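Uncharacterized protein (Bacteroides ovatus CL02T12C04, PDB 6PTM) probably acts as an exo-carrageenase of glycoside hydrolase family 42, trimming sugar units from the ends of carrageenan chains. Local coordinates at residues A[440-444]-A[702-706]; A[447-452]-A[583-588]; A[455-459]-A[562-568]; A[591-596]-A[705-710]; A[693-699]-A[732-738]. One frame throughout, in Å; residues are numbered along the deposited sequence.

Interaction 1: A[440-444]-A[702-706]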
# COMPACT_ATOMS: atom_id res chain seq x y z
N GLU A 440 -8.99 -3.73 -16.71
CA GLU A 440 -8.34 -4.05 -18.01
C GLU A 440 -9.03 -3.29 -19.14
O GLU A 440 -8.38 -3.06 -20.17
CB GLU A 440 -8.32 -5.55 -18.30
CG GLU A 440 -7.41 -6.30 -17.35
CD GLU A 440 -7.26 -7.79 -17.61
OE1 GLU A 440 -6.74 -8.14 -18.69
OE2 GLU A 440 -7.59 -8.59 -16.72
N LYS A 441 -10.26 -2.86 -18.97
CA LYS A 441 -10.92 -2.07 -20.03
C LYS A 441 -10.15 -0.77 -20.29
O LYS A 441 -10.00 -0.38 -21.47
CB LYS A 441 -12.38 -1.75 -19.69
CG LYS A 441 -13.31 -2.95 -19.79
CD LYS A 441 -13.32 -3.61 -21.18
CE LYS A 441 -13.34 -5.13 -21.17
NZ LYS A 441 -14.72 -5.64 -20.96
N ASN A 442 -9.65 -0.12 -19.24
CA ASN A 442 -9.15 1.26 -19.43
C ASN A 442 -7.66 1.41 -19.07
O ASN A 442 -7.04 2.31 -19.64
CB ASN A 442 -9.97 2.29 -18.65
CG ASN A 442 -9.64 3.68 -19.13
OD1 ASN A 442 -9.76 3.94 -20.32
ND2 ASN A 442 -9.14 4.55 -18.25
N TYR A 443 -7.11 0.55 -18.21
CA TYR A 443 -5.88 0.85 -17.43
C TYR A 443 -4.79 -0.16 -17.78
O TYR A 443 -5.10 -1.31 -18.13
CB TYR A 443 -6.19 0.93 -15.93
CG TYR A 443 -7.24 1.96 -15.58
CD1 TYR A 443 -6.91 3.30 -15.47
CD2 TYR A 443 -8.56 1.60 -15.36
CE1 TYR A 443 -7.85 4.25 -15.14
CE2 TYR A 443 -9.52 2.55 -15.03
CZ TYR A 443 -9.16 3.88 -14.91
OH TYR A 443 -10.06 4.86 -14.62
N ALA A 444 -3.54 0.25 -17.56
CA ALA A 444 -2.35 -0.59 -17.78
C ALA A 444 -2.17 -1.63 -16.68
O ALA A 444 -1.34 -2.55 -16.88
CB ALA A 444 -1.12 0.27 -17.86
N ARG A 702 -9.38 5.74 -26.27
CA ARG A 702 -10.41 5.13 -25.39
C ARG A 702 -11.53 6.13 -25.08
O ARG A 702 -11.47 7.26 -25.56
CB ARG A 702 -9.77 4.54 -24.12
CG ARG A 702 -8.59 3.62 -24.41
CD ARG A 702 -7.69 3.24 -23.25
NE ARG A 702 -7.71 4.18 -22.15
CZ ARG A 702 -6.77 5.06 -21.86
NH1 ARG A 702 -5.69 5.16 -22.61
NH2 ARG A 702 -6.92 5.83 -20.81
N ASN A 703 -12.52 5.70 -24.29
CA ASN A 703 -13.67 6.57 -23.94
C ASN A 703 -13.30 7.34 -22.66
O ASN A 703 -14.16 8.10 -22.23
N MET A 704 -12.11 7.14 -22.04
CA MET A 704 -11.84 7.57 -20.65
C MET A 704 -10.40 8.07 -20.42
O MET A 704 -9.43 7.56 -20.96
CB MET A 704 -12.09 6.42 -19.67
CG MET A 704 -13.52 5.92 -19.58
SD MET A 704 -13.51 4.39 -18.61
CE MET A 704 -13.78 5.03 -16.96
N PRO A 705 -10.22 9.02 -19.48
CA PRO A 705 -8.88 9.46 -19.10
C PRO A 705 -8.10 8.34 -18.37
O PRO A 705 -8.72 7.49 -17.74
CB PRO A 705 -9.14 10.66 -18.19
CG PRO A 705 -10.51 10.41 -17.62
CD PRO A 705 -11.28 9.68 -18.70
N GLY A 706 -6.77 8.36 -18.51
CA GLY A 706 -5.84 7.52 -17.73
C GLY A 706 -4.71 8.31 -17.08
O GLY A 706 -3.94 7.71 -16.34
O HOH W 1 -10.78 7.08 -16.11

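Interaction 2: A[447-452]-A[583-588]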
# COMPACT_ATOMS: atom_id res chain seq x y z
N TRP A 447 -4.63 -0.30 -10.56
CA TRP A 447 -4.26 0.99 -9.92
C TRP A 447 -5.00 1.21 -8.59
O TRP A 447 -4.75 2.24 -7.96
CB TRP A 447 -4.54 2.17 -10.87
CG TRP A 447 -6.00 2.31 -11.22
CD1 TRP A 447 -6.75 1.40 -11.91
CD2 TRP A 447 -6.91 3.37 -10.85
NE1 TRP A 447 -8.05 1.82 -12.03
CE2 TRP A 447 -8.18 3.04 -11.40
CE3 TRP A 447 -6.78 4.56 -10.13
CZ2 TRP A 447 -9.30 3.83 -11.22
CZ3 TRP A 447 -7.89 5.37 -9.99
CH2 TRP A 447 -9.13 5.00 -10.50
N VAL A 448 -5.94 0.35 -8.20
CA VAL A 448 -6.99 0.71 -7.20
C VAL A 448 -6.37 0.75 -5.79
O VAL A 448 -6.70 1.68 -5.04
CB VAL A 448 -8.23 -0.22 -7.28
CG1 VAL A 448 -9.21 0.09 -6.17
CG2 VAL A 448 -8.97 -0.07 -8.60
N GLU A 449 -5.51 -0.21 -5.43
CA GLU A 449 -4.89 -0.23 -4.08
C GLU A 449 -3.93 0.96 -3.90
O GLU A 449 -4.06 1.69 -2.87
CB GLU A 449 -4.24 -1.58 -3.84
CG GLU A 449 -5.26 -2.69 -3.80
CD GLU A 449 -4.65 -4.05 -3.57
OE1 GLU A 449 -3.64 -4.15 -2.81
OE2 GLU A 449 -5.17 -4.99 -4.17
N ILE A 450 -2.97 1.19 -4.82
CA ILE A 450 -1.94 2.26 -4.63
C ILE A 450 -2.52 3.67 -4.84
O ILE A 450 -1.85 4.63 -4.44
CB ILE A 450 -0.71 2.02 -5.50
CG1 ILE A 450 -1.02 1.97 -7.00
CG2 ILE A 450 0.04 0.77 -5.04
CD1 ILE A 450 0.25 1.97 -7.85
N CYS A 451 -3.67 3.82 -5.50
CA CYS A 451 -4.35 5.13 -5.64
C CYS A 451 -5.47 5.25 -4.58
O CYS A 451 -5.31 5.99 -3.61
CB CYS A 451 -4.87 5.35 -7.05
SG CYS A 451 -3.52 5.55 -8.25
N MET A 452 -6.53 4.47 -4.71
CA MET A 452 -7.75 4.68 -3.88
C MET A 452 -7.53 4.21 -2.44
O MET A 452 -7.85 4.99 -1.57
CB MET A 452 -8.98 3.99 -4.45
CG MET A 452 -10.22 4.51 -3.80
SD MET A 452 -11.72 3.85 -4.57
CE MET A 452 -11.74 2.18 -3.94
N VAL A 583 -18.15 2.98 -4.68
CA VAL A 583 -17.17 3.96 -4.15
C VAL A 583 -16.08 4.15 -5.22
O VAL A 583 -15.74 5.29 -5.50
CB VAL A 583 -16.58 3.52 -2.80
CG1 VAL A 583 -15.43 4.43 -2.45
CG2 VAL A 583 -17.63 3.50 -1.70
N LEU A 584 -15.60 3.07 -5.84
CA LEU A 584 -14.62 3.20 -6.95
C LEU A 584 -15.22 4.05 -8.07
O LEU A 584 -14.49 4.83 -8.65
CB LEU A 584 -14.19 1.80 -7.45
CG LEU A 584 -13.19 1.79 -8.60
CD1 LEU A 584 -11.93 2.57 -8.23
CD2 LEU A 584 -12.82 0.37 -9.02
N ARG A 585 -16.50 3.88 -8.42
CA ARG A 585 -17.07 4.56 -9.61
C ARG A 585 -16.95 6.08 -9.40
O ARG A 585 -16.50 6.78 -10.34
CB ARG A 585 -18.49 4.08 -9.90
CG ARG A 585 -19.02 4.50 -11.27
CD ARG A 585 -20.46 4.03 -11.58
NE ARG A 585 -20.54 2.60 -11.28
CZ ARG A 585 -21.12 2.08 -10.20
NH1 ARG A 585 -21.76 2.83 -9.32
NH2 ARG A 585 -21.03 0.78 -10.01
N ILE A 586 -17.25 6.59 -8.19
CA ILE A 586 -17.24 8.04 -7.91
C ILE A 586 -15.77 8.50 -7.76
O ILE A 586 -15.42 9.57 -8.31
CB ILE A 586 -18.14 8.46 -6.72
CG1 ILE A 586 -18.06 9.96 -6.45
CG2 ILE A 586 -17.83 7.70 -5.44
CD1 ILE A 586 -18.33 10.87 -7.67
N TYR A 587 -14.91 7.71 -7.12
CA TYR A 587 -13.45 8.00 -7.03
C TYR A 587 -12.87 8.18 -8.43
O TYR A 587 -12.20 9.19 -8.68
CB TYR A 587 -12.70 6.85 -6.35
CG TYR A 587 -11.22 7.07 -6.21
CD1 TYR A 587 -10.71 7.95 -5.27
CD2 TYR A 587 -10.32 6.46 -7.07
CE1 TYR A 587 -9.34 8.18 -5.14
CE2 TYR A 587 -8.95 6.66 -6.95
CZ TYR A 587 -8.46 7.51 -5.97
OH TYR A 587 -7.13 7.70 -5.86
N GLU A 588 -13.08 7.20 -9.31
CA GLU A 588 -12.58 7.22 -10.72
C GLU A 588 -13.12 8.46 -11.45
O GLU A 588 -12.37 9.13 -12.21
CB GLU A 588 -13.05 5.94 -11.41
CG GLU A 588 -12.65 5.82 -12.85
CD GLU A 588 -13.06 4.49 -13.46
OE1 GLU A 588 -14.27 4.13 -13.36
OE2 GLU A 588 -12.19 3.83 -14.05

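Interaction 3: A[455-459]-A[562-568]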
# COMPACT_ATOMS: atom_id res chain seq x y z
N ASP A 455 -5.16 6.58 -0.71
CA ASP A 455 -5.89 7.86 -0.48
C ASP A 455 -6.81 7.73 0.74
O ASP A 455 -6.95 8.72 1.50
CB ASP A 455 -6.61 8.33 -1.76
CG ASP A 455 -5.65 8.87 -2.82
OD1 ASP A 455 -4.44 9.04 -2.47
OD2 ASP A 455 -6.09 9.07 -3.99
N PHE A 456 -7.41 6.57 0.95
CA PHE A 456 -8.26 6.33 2.14
C PHE A 456 -7.36 6.36 3.39
O PHE A 456 -7.69 7.07 4.36
CB PHE A 456 -9.10 5.07 1.94
CG PHE A 456 -9.98 4.75 3.13
CD1 PHE A 456 -11.19 5.40 3.30
CD2 PHE A 456 -9.54 3.87 4.12
CE1 PHE A 456 -11.99 5.12 4.42
CE2 PHE A 456 -10.35 3.58 5.21
CZ PHE A 456 -11.56 4.21 5.37
N MET A 457 -6.29 5.58 3.39
CA MET A 457 -5.34 5.50 4.53
C MET A 457 -4.79 6.92 4.84
O MET A 457 -4.72 7.29 6.03
CB MET A 457 -4.21 4.53 4.18
CG MET A 457 -4.58 3.09 4.17
SD MET A 457 -3.17 2.08 3.57
CE MET A 457 -3.95 0.95 2.41
N LYS A 458 -4.41 7.71 3.83
CA LYS A 458 -3.86 9.06 4.08
C LYS A 458 -4.99 10.03 4.48
O LYS A 458 -4.69 10.99 5.22
CB LYS A 458 -3.09 9.58 2.87
CG LYS A 458 -1.81 8.81 2.55
CD LYS A 458 -0.70 9.08 3.57
CE LYS A 458 0.01 10.36 3.22
NZ LYS A 458 1.06 10.68 4.20
N SER A 459 -6.24 9.80 4.08
CA SER A 459 -7.39 10.59 4.59
C SER A 459 -7.52 10.35 6.10
O SER A 459 -7.74 11.33 6.86
CB SER A 459 -8.65 10.26 3.84
OG SER A 459 -8.56 10.70 2.47
N LYS A 562 -6.64 17.61 -0.13
CA LYS A 562 -7.64 16.73 -0.78
C LYS A 562 -9.00 17.43 -0.68
O LYS A 562 -9.74 17.26 0.30
CB LYS A 562 -7.63 15.37 -0.08
CG LYS A 562 -6.31 14.62 -0.04
CD LYS A 562 -6.48 13.25 0.61
CE LYS A 562 -5.21 12.54 1.06
NZ LYS A 562 -4.23 12.35 -0.04
N PRO A 563 -9.38 18.30 -1.65
CA PRO A 563 -10.52 19.19 -1.42
C PRO A 563 -11.91 18.55 -1.60
O PRO A 563 -12.92 19.20 -1.35
CB PRO A 563 -10.30 20.26 -2.50
CG PRO A 563 -9.65 19.48 -3.63
CD PRO A 563 -8.68 18.58 -2.91
N LEU A 564 -11.95 17.34 -2.13
CA LEU A 564 -13.20 16.59 -2.27
C LEU A 564 -13.01 15.30 -1.48
O LEU A 564 -11.98 14.56 -1.72
CB LEU A 564 -13.50 16.34 -3.74
CG LEU A 564 -13.77 17.59 -4.58
CD1 LEU A 564 -13.82 17.23 -6.05
CD2 LEU A 564 -15.06 18.27 -4.15
N ARG A 565 -13.94 15.05 -0.56
CA ARG A 565 -13.94 13.82 0.27
C ARG A 565 -15.16 12.98 -0.06
O ARG A 565 -16.30 13.47 0.09
CB ARG A 565 -13.90 14.19 1.75
CG ARG A 565 -12.69 15.00 2.13
CD ARG A 565 -11.37 14.42 1.64
NE ARG A 565 -10.29 15.20 2.23
CZ ARG A 565 -9.72 14.94 3.40
NH1 ARG A 565 -10.03 13.86 4.12
NH2 ARG A 565 -8.73 15.70 3.81
N ILE A 566 -14.93 11.74 -0.46
CA ILE A 566 -16.03 10.77 -0.71
C ILE A 566 -16.41 10.19 0.63
O ILE A 566 -15.52 9.62 1.26
CB ILE A 566 -15.56 9.70 -1.70
CG1 ILE A 566 -15.26 10.32 -3.05
CG2 ILE A 566 -16.54 8.56 -1.82
CD1 ILE A 566 -14.56 9.38 -3.95
N PHE A 567 -17.68 10.27 1.01
CA PHE A 567 -18.17 9.69 2.29
C PHE A 567 -18.12 8.16 2.25
O PHE A 567 -18.59 7.54 1.29
CB PHE A 567 -19.57 10.15 2.66
CG PHE A 567 -19.84 9.92 4.12
CD1 PHE A 567 -20.56 8.81 4.54
CD2 PHE A 567 -19.26 10.74 5.07
CE1 PHE A 567 -20.76 8.59 5.89
CE2 PHE A 567 -19.41 10.48 6.43
CZ PHE A 567 -20.19 9.43 6.83
N TYR A 568 -17.52 7.57 3.29
CA TYR A 568 -17.40 6.10 3.46
C TYR A 568 -18.01 5.73 4.81
O TYR A 568 -17.74 6.39 5.84
CB TYR A 568 -15.95 5.60 3.35
CG TYR A 568 -15.82 4.13 3.66
CD1 TYR A 568 -16.13 3.19 2.70
CD2 TYR A 568 -15.49 3.66 4.93
CE1 TYR A 568 -16.12 1.84 2.99
CE2 TYR A 568 -15.44 2.30 5.21
CZ TYR A 568 -15.78 1.38 4.25
OH TYR A 568 -15.73 0.02 4.47
O HOH W 2 -2.80 9.99 -0.63
O HOH W 3 -8.33 13.91 6.56

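Interaction 4: A[591-596]-A[705-710]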
# COMPACT_ATOMS: atom_id res chain seq x y z
N ASN A 591 -11.08 11.54 -10.09
CA ASN A 591 -9.62 11.42 -9.84
C ASN A 591 -8.74 11.92 -11.00
O ASN A 591 -7.49 11.95 -10.81
CB ASN A 591 -9.19 9.99 -9.58
CG ASN A 591 -7.79 9.94 -9.03
OD1 ASN A 591 -7.50 10.66 -8.08
ND2 ASN A 591 -6.92 9.16 -9.64
N PHE A 592 -9.31 12.34 -12.13
CA PHE A 592 -8.50 12.75 -13.30
C PHE A 592 -8.77 14.21 -13.62
O PHE A 592 -8.71 14.56 -14.79
CB PHE A 592 -8.75 11.80 -14.48
CG PHE A 592 -8.42 10.37 -14.14
CD1 PHE A 592 -9.36 9.56 -13.53
CD2 PHE A 592 -7.15 9.88 -14.35
CE1 PHE A 592 -9.06 8.27 -13.18
CE2 PHE A 592 -6.85 8.57 -14.00
CZ PHE A 592 -7.79 7.78 -13.39
N SER A 593 -8.96 15.06 -12.60
CA SER A 593 -9.25 16.51 -12.77
C SER A 593 -8.14 17.37 -12.15
O SER A 593 -8.41 18.55 -11.91
CB SER A 593 -10.61 16.86 -12.18
OG SER A 593 -11.63 16.10 -12.79
N GLY A 594 -6.98 16.79 -11.80
CA GLY A 594 -5.85 17.54 -11.24
C GLY A 594 -5.88 17.70 -9.72
O GLY A 594 -4.99 18.38 -9.17
N LEU A 595 -6.88 17.14 -9.05
CA LEU A 595 -7.11 17.29 -7.59
C LEU A 595 -6.87 15.96 -6.89
O LEU A 595 -7.33 14.92 -7.36
CB LEU A 595 -8.55 17.71 -7.35
CG LEU A 595 -8.96 19.08 -7.89
CD1 LEU A 595 -10.44 19.28 -7.65
CD2 LEU A 595 -8.11 20.18 -7.25
N PRO A 596 -6.18 15.96 -5.74
CA PRO A 596 -6.14 14.78 -4.89
C PRO A 596 -7.55 14.54 -4.40
O PRO A 596 -8.15 15.46 -3.86
CB PRO A 596 -5.16 15.16 -3.76
CG PRO A 596 -4.43 16.38 -4.26
CD PRO A 596 -5.40 17.08 -5.20
N PRO A 705 -10.22 9.02 -19.48
CA PRO A 705 -8.88 9.46 -19.10
C PRO A 705 -8.10 8.34 -18.37
O PRO A 705 -8.72 7.49 -17.74
CB PRO A 705 -9.14 10.66 -18.19
CG PRO A 705 -10.51 10.41 -17.62
CD PRO A 705 -11.28 9.68 -18.70
N GLY A 706 -6.77 8.36 -18.51
CA GLY A 706 -5.84 7.52 -17.73
C GLY A 706 -4.71 8.31 -17.08
O GLY A 706 -3.94 7.71 -16.34
N CYS A 707 -4.54 9.59 -17.43
CA CYS A 707 -3.43 10.41 -16.90
C CYS A 707 -3.88 11.07 -15.60
O CYS A 707 -4.70 12.02 -15.65
CB CYS A 707 -2.97 11.45 -17.91
SG CYS A 707 -2.15 10.69 -19.32
N GLU A 708 -3.37 10.56 -14.48
CA GLU A 708 -3.58 11.22 -13.18
C GLU A 708 -2.54 12.33 -13.07
O GLU A 708 -1.35 12.03 -13.15
CB GLU A 708 -3.40 10.24 -12.03
CG GLU A 708 -3.90 10.82 -10.73
CD GLU A 708 -3.44 10.05 -9.50
OE1 GLU A 708 -2.23 10.19 -9.13
OE2 GLU A 708 -4.26 9.29 -8.97
N TRP A 709 -2.99 13.56 -12.85
CA TRP A 709 -2.10 14.74 -12.84
C TRP A 709 -2.30 15.57 -11.57
O TRP A 709 -3.40 15.46 -10.93
CB TRP A 709 -2.25 15.56 -14.10
CG TRP A 709 -3.61 16.07 -14.37
CD1 TRP A 709 -4.64 15.39 -14.92
CD2 TRP A 709 -4.05 17.42 -14.21
NE1 TRP A 709 -5.73 16.21 -15.04
CE2 TRP A 709 -5.39 17.47 -14.65
CE3 TRP A 709 -3.46 18.59 -13.73
CZ2 TRP A 709 -6.14 18.65 -14.64
CZ3 TRP A 709 -4.20 19.74 -13.67
CH2 TRP A 709 -5.52 19.77 -14.12
N ARG A 710 -1.24 16.28 -11.17
CA ARG A 710 -1.21 17.13 -9.96
C ARG A 710 -0.37 18.35 -10.29
O ARG A 710 0.52 18.26 -11.13
CB ARG A 710 -0.61 16.39 -8.77
CG ARG A 710 -1.35 15.13 -8.34
CD ARG A 710 -2.77 15.36 -7.82
NE ARG A 710 -3.40 14.09 -7.43
CZ ARG A 710 -3.10 13.39 -6.33
NH1 ARG A 710 -2.17 13.80 -5.47
NH2 ARG A 710 -3.71 12.23 -6.12
O HOH W 4 -5.81 12.96 -8.50
O HOH W 5 -5.73 14.08 -11.64

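Interaction 5: A[693-699]-A[732-738]. With EDO (1,2-ethanediol), chain E.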
# COMPACT_ATOMS: atom_id res chain seq x y z
N MET A 693 -3.70 25.59 -11.11
CA MET A 693 -3.25 26.81 -11.82
C MET A 693 -2.86 26.47 -13.26
O MET A 693 -2.80 27.40 -14.07
CB MET A 693 -2.08 27.46 -11.09
CG MET A 693 -2.47 28.14 -9.80
SD MET A 693 -3.46 29.61 -10.16
CE MET A 693 -5.06 29.06 -9.58
N ILE A 694 -2.61 25.20 -13.56
CA ILE A 694 -2.35 24.66 -14.93
C ILE A 694 -3.57 23.78 -15.24
O ILE A 694 -3.96 22.96 -14.36
CB ILE A 694 -1.02 23.87 -15.01
CG1 ILE A 694 0.21 24.67 -14.58
CG2 ILE A 694 -0.81 23.28 -16.39
CD1 ILE A 694 0.42 25.98 -15.33
N SER A 695 -4.17 23.94 -16.43
CA SER A 695 -5.28 23.11 -16.91
C SER A 695 -4.74 22.06 -17.86
O SER A 695 -3.89 22.40 -18.71
CB SER A 695 -6.34 23.92 -17.57
OG SER A 695 -6.78 24.85 -16.62
N ILE A 696 -5.23 20.84 -17.72
CA ILE A 696 -4.82 19.71 -18.60
C ILE A 696 -6.05 19.05 -19.21
O ILE A 696 -7.04 18.80 -18.52
CB ILE A 696 -3.91 18.71 -17.86
CG1 ILE A 696 -2.70 19.45 -17.27
CG2 ILE A 696 -3.51 17.60 -18.80
CD1 ILE A 696 -1.59 18.57 -16.80
N ALA A 697 -5.97 18.80 -20.51
CA ALA A 697 -6.89 17.94 -21.27
C ALA A 697 -6.10 16.74 -21.79
O ALA A 697 -4.96 16.89 -22.25
CB ALA A 697 -7.50 18.73 -22.42
N GLU A 698 -6.73 15.59 -21.81
CA GLU A 698 -6.15 14.33 -22.31
C GLU A 698 -6.99 13.81 -23.47
O GLU A 698 -8.22 13.66 -23.28
CB GLU A 698 -6.15 13.31 -21.18
CG GLU A 698 -5.59 11.96 -21.57
CD GLU A 698 -5.71 10.90 -20.48
OE1 GLU A 698 -5.94 11.28 -19.30
OE2 GLU A 698 -5.62 9.70 -20.83
N THR A 699 -6.35 13.41 -24.56
CA THR A 699 -7.01 12.61 -25.62
C THR A 699 -6.30 11.25 -25.74
O THR A 699 -5.07 11.18 -25.60
CB THR A 699 -7.06 13.38 -26.95
OG1 THR A 699 -5.69 13.56 -27.31
CG2 THR A 699 -7.76 14.71 -26.87
N THR A 732 -2.31 11.81 -25.24
CA THR A 732 -1.77 13.16 -25.50
C THR A 732 -2.32 14.12 -24.45
O THR A 732 -3.55 14.24 -24.34
CB THR A 732 -2.15 13.64 -26.90
OG1 THR A 732 -1.48 12.77 -27.80
CG2 THR A 732 -1.78 15.09 -27.12
N VAL A 733 -1.46 14.74 -23.65
CA VAL A 733 -1.89 15.77 -22.67
C VAL A 733 -1.68 17.12 -23.33
O VAL A 733 -0.67 17.33 -23.98
CB VAL A 733 -1.20 15.70 -21.28
CG1 VAL A 733 -1.64 14.46 -20.52
CG2 VAL A 733 0.30 15.77 -21.37
N SER A 734 -2.61 18.03 -23.10
CA SER A 734 -2.51 19.42 -23.55
C SER A 734 -2.65 20.35 -22.33
O SER A 734 -3.65 20.22 -21.59
CB SER A 734 -3.55 19.66 -24.63
OG SER A 734 -3.46 21.02 -24.95
N MET A 735 -1.69 21.23 -22.12
CA MET A 735 -1.63 22.08 -20.90
C MET A 735 -1.82 23.57 -21.25
O MET A 735 -1.33 23.99 -22.29
CB MET A 735 -0.28 21.91 -20.20
CG MET A 735 0.01 20.50 -19.75
SD MET A 735 1.53 20.47 -18.75
CE MET A 735 2.67 21.24 -19.90
N SER A 736 -2.52 24.31 -20.41
CA SER A 736 -2.65 25.78 -20.51
C SER A 736 -2.65 26.36 -19.11
O SER A 736 -2.97 25.63 -18.15
CB SER A 736 -3.88 26.18 -21.27
OG SER A 736 -5.03 25.76 -20.55
N ALA A 737 -2.33 27.65 -18.98
CA ALA A 737 -2.46 28.39 -17.71
C ALA A 737 -3.94 28.61 -17.41
O ALA A 737 -4.66 28.91 -18.32
CB ALA A 737 -1.73 29.70 -17.83
N ALA A 738 -4.36 28.51 -16.16
CA ALA A 738 -5.75 28.82 -15.76
C ALA A 738 -5.94 30.33 -15.90
O ALA A 738 -7.02 30.75 -16.34
CB ALA A 738 -6.01 28.37 -14.34
C1 EDO E . -1.26 25.54 -6.69
O1 EDO E . -1.22 24.29 -6.02
C2 EDO E . -1.16 25.28 -8.15
O2 EDO E . -2.23 24.53 -8.71

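Interaction 1: A[440-444]-A[702-706]
Arg702 and Asn442 are joined by a nearly straight hydrogen bond, 2.8 Å from Arg702 NE to Asn442 OD1. The oxygen lies in the guanidinium plane, whereas the donor stands well above the plane of the amide carbonyl. The amide also gives: Asn442 ND2 donates to Pro705 O at 3.0 Å along a more bent path. With CG opposite the backbone N (chi1 -166°), the Asn442 amide reaches into loop 702-706. Asparagine suits the place because one short stem carries both a donor and an acceptor. A water 2.7 Å from Pro705 O donates to it and, at 2.8 Å, to Tyr443 OH, a hydroxyl very close to Glu588 and probably bonded to it. Met704 CB packs 3.5 Å from Asn442 OD1. A leucine in place of Asn442 would probably leave Arg702 NE and Pro705 O without these partners and hold the guanidinium less firmly. Directional bonds and a bridging water, more than apolar burial, fix the loop before helix 448-460 to the loop leading into strand 707-715.

Interaction 2: A[447-452]-A[583-588]
Met452 lays its chain over one face of the Tyr587 ring. Its CG stands 3.6 Å from the ring centroid, almost on the normal, in a CH-pi contact; SD, 4.2 Å from the same centroid and oblique to the ring, adds a Met-aromatic contact. Because CG of Met452 is trans to its own amide nitrogen, the chain slides past the tyrosine in the reverse direction, and the extended chi2 carries SD to 3.9 Å from Leu584 CD1. An unbranched, polarisable methionine can follow ring and leucine alike. Helix 448-452 and helix 583-588 cross at 61° with their axes 12.0 Å apart, so long side chains have to span the space between a helix of the beta-galactosidase region and one flanking the five-stranded parallel sheet. Trp447 stands in the crowded position (chi1 62°), between backbone N and carbonyl carbon, which carries its six-membered ring alongside Tyr587. The rings are tilted by 26° and displaced so far that they hardly overlap, and Trp447 CZ3 approaches Tyr587 CE2 at 3.5 Å. Val448 CG2 meets Leu584 CD2 tip to tip at 3.9 Å. Tyr587 OH passes 3.5 Å from Cys451 CB and is hydrogen-bonded to Asp455, one turn along the same helix.

Interaction 3: A[455-459]-A[562-568]
Phe456 and Ser459 of helix 455-459 face segment 562-568 at some distance, with CA of Phe456 9.2 Å from CA of Tyr568 and CA of Ser459 8.2 Å from CA of Lys562. The helix here meets the five-stranded parallel sheet of an alpha/beta unit, in which strand 564-567 lies next to the outermost strand 597-600. At one end Phe456 turns its edge toward the face of Tyr568 in an offset edge-to-face pair, planes 75° apart, with Phe456 CE1 3.8 Å from Tyr568 CD2. Trp400 stacks on the phenylalanine, while the tyrosine hydroxyl is bonded to Ser573 and Arg405. At the other, Lys562, long enough for the span, passes Ser459 OG with CD and Lys458 CB with CE, then bends (chi4 -56°). Its NZ donates to a water at 2.8 Å that in turn donates to Asp455 OD1, linking the opposite charges without direct contact; the same carboxylate is also bonded to Tyr587 and His499. Arg565 is steadied by its NE, which donates to Lys562 O in the guanidinium plane, and its NH1 reaches a water held by Ser459 O. Asp455 O is gripped from opposite faces of its plane by Ser459 N and by Ser459 OG, the latter at 2.7 Å.

Interaction 4: A[591-596]-A[705-710]
The loop between helix 579-590 and strand 597-600 settles on strand 707-710 where Gly594 lies flat on the indole of Trp709. Gly594 CA is 3.3 Å from the centroid of the six-membered ring, nearly on its normal, a CH-pi contact. A CB would collide with that ring, and the positive phi (87°) also favours glycine. The indole NE1 gives a weak hydrogen bond to Phe592 O. Strand 707-715 is an outermost strand of the four-stranded antiparallel sheet, so the loop can reach its backbone: one water accepts from both Trp709 N and Gly594 N. Asn591 ND2 donates to Glu708 OE2 at 2.7 Å, in the amide plane and onto the anti lone pair, with the two flat groups almost perpendicular. Glu708 OE1 is bonded to His499. Phe592 packs CB 3.9 Å from Pro705 CG, and Cys707 O lies at its ring edge, 3.5 Å from Phe592 CD2. Arg710, bent at chi2 (-65°), spreads its guanidinium over Pro596, NH1 3.6 Å from Pro596 CG, and donates from NE to a second water.

Interaction 5: A[693-699]-A[732-738]
Met693 to Thr699 and Thr732 to Ala738 run antiparallel as neighbouring strands of a three-stranded sheet that packs on a four-stranded one, as in a beta-sandwich. Backbone hydrogen bonds carry the pairing. Ser695 with Ser736, Ala697 with Ser734 and Thr699 with Thr732 are hydrogen-bonded pairs, each closed by two bonds, for instance Ser695 N to Ser736 O at 2.7 Å and Thr732 N to Thr699 O at 2.9 Å. Ala738 N to Met693 O adds one more. In the non-hydrogen-bonded pairs between them CA-H groups approach carbonyls, as with Met735 CA, 3.2 Å from Ser695 O.

Apolar contacts lie on the face of Ile694, Ile696, Val733 and Met735, which turns toward strands 707-715, 718-725 and 765-772. Ile696, branched at CB and therefore at ease in a strand, divides its two branches: CG2, set on the side of the carbonyl carbon, meets Val733 CB at 3.9 Å, while CG1 lies beside Met735 CG at 3.8 Å. Cutting Ile696 back to an alanine removes both branches and is likely to open a gap between Val733 and Met735.

The other face carries small, mostly hydroxyl-bearing residues, with Ala697 among them; there Thr699 OG1 stands 3.6 Å from Thr732 CB. Beyond the strand, Met693 N donates to O2 of a bound 1,2-ethanediol at 3.0 Å.

Overall arrangement
Interactions 1 to 4 join parts of the fold far apart in sequence, while interaction 5 pairs strands within the C-terminal sandwich. Interactions 2 and 3, centres 11 Å apart, share helix 448-460 and pack it on helix 579-590 and on strand 564-567 of the parallel sheet; interaction 3 is nested inside the loop closed by interaction 2, itself nested inside that of interaction 1. Interactions 1 and 4 share Pro705 and Gly706, and Glu698 of interaction 5 accepts from the backbone of Gly706 and Cys707. Interactions 2 and 3 join the beta-galactosidase region to the alpha/beta unit, interaction 4 joins that unit to the sandwich, and interaction 1 joins the first to the last, so each touches the other two.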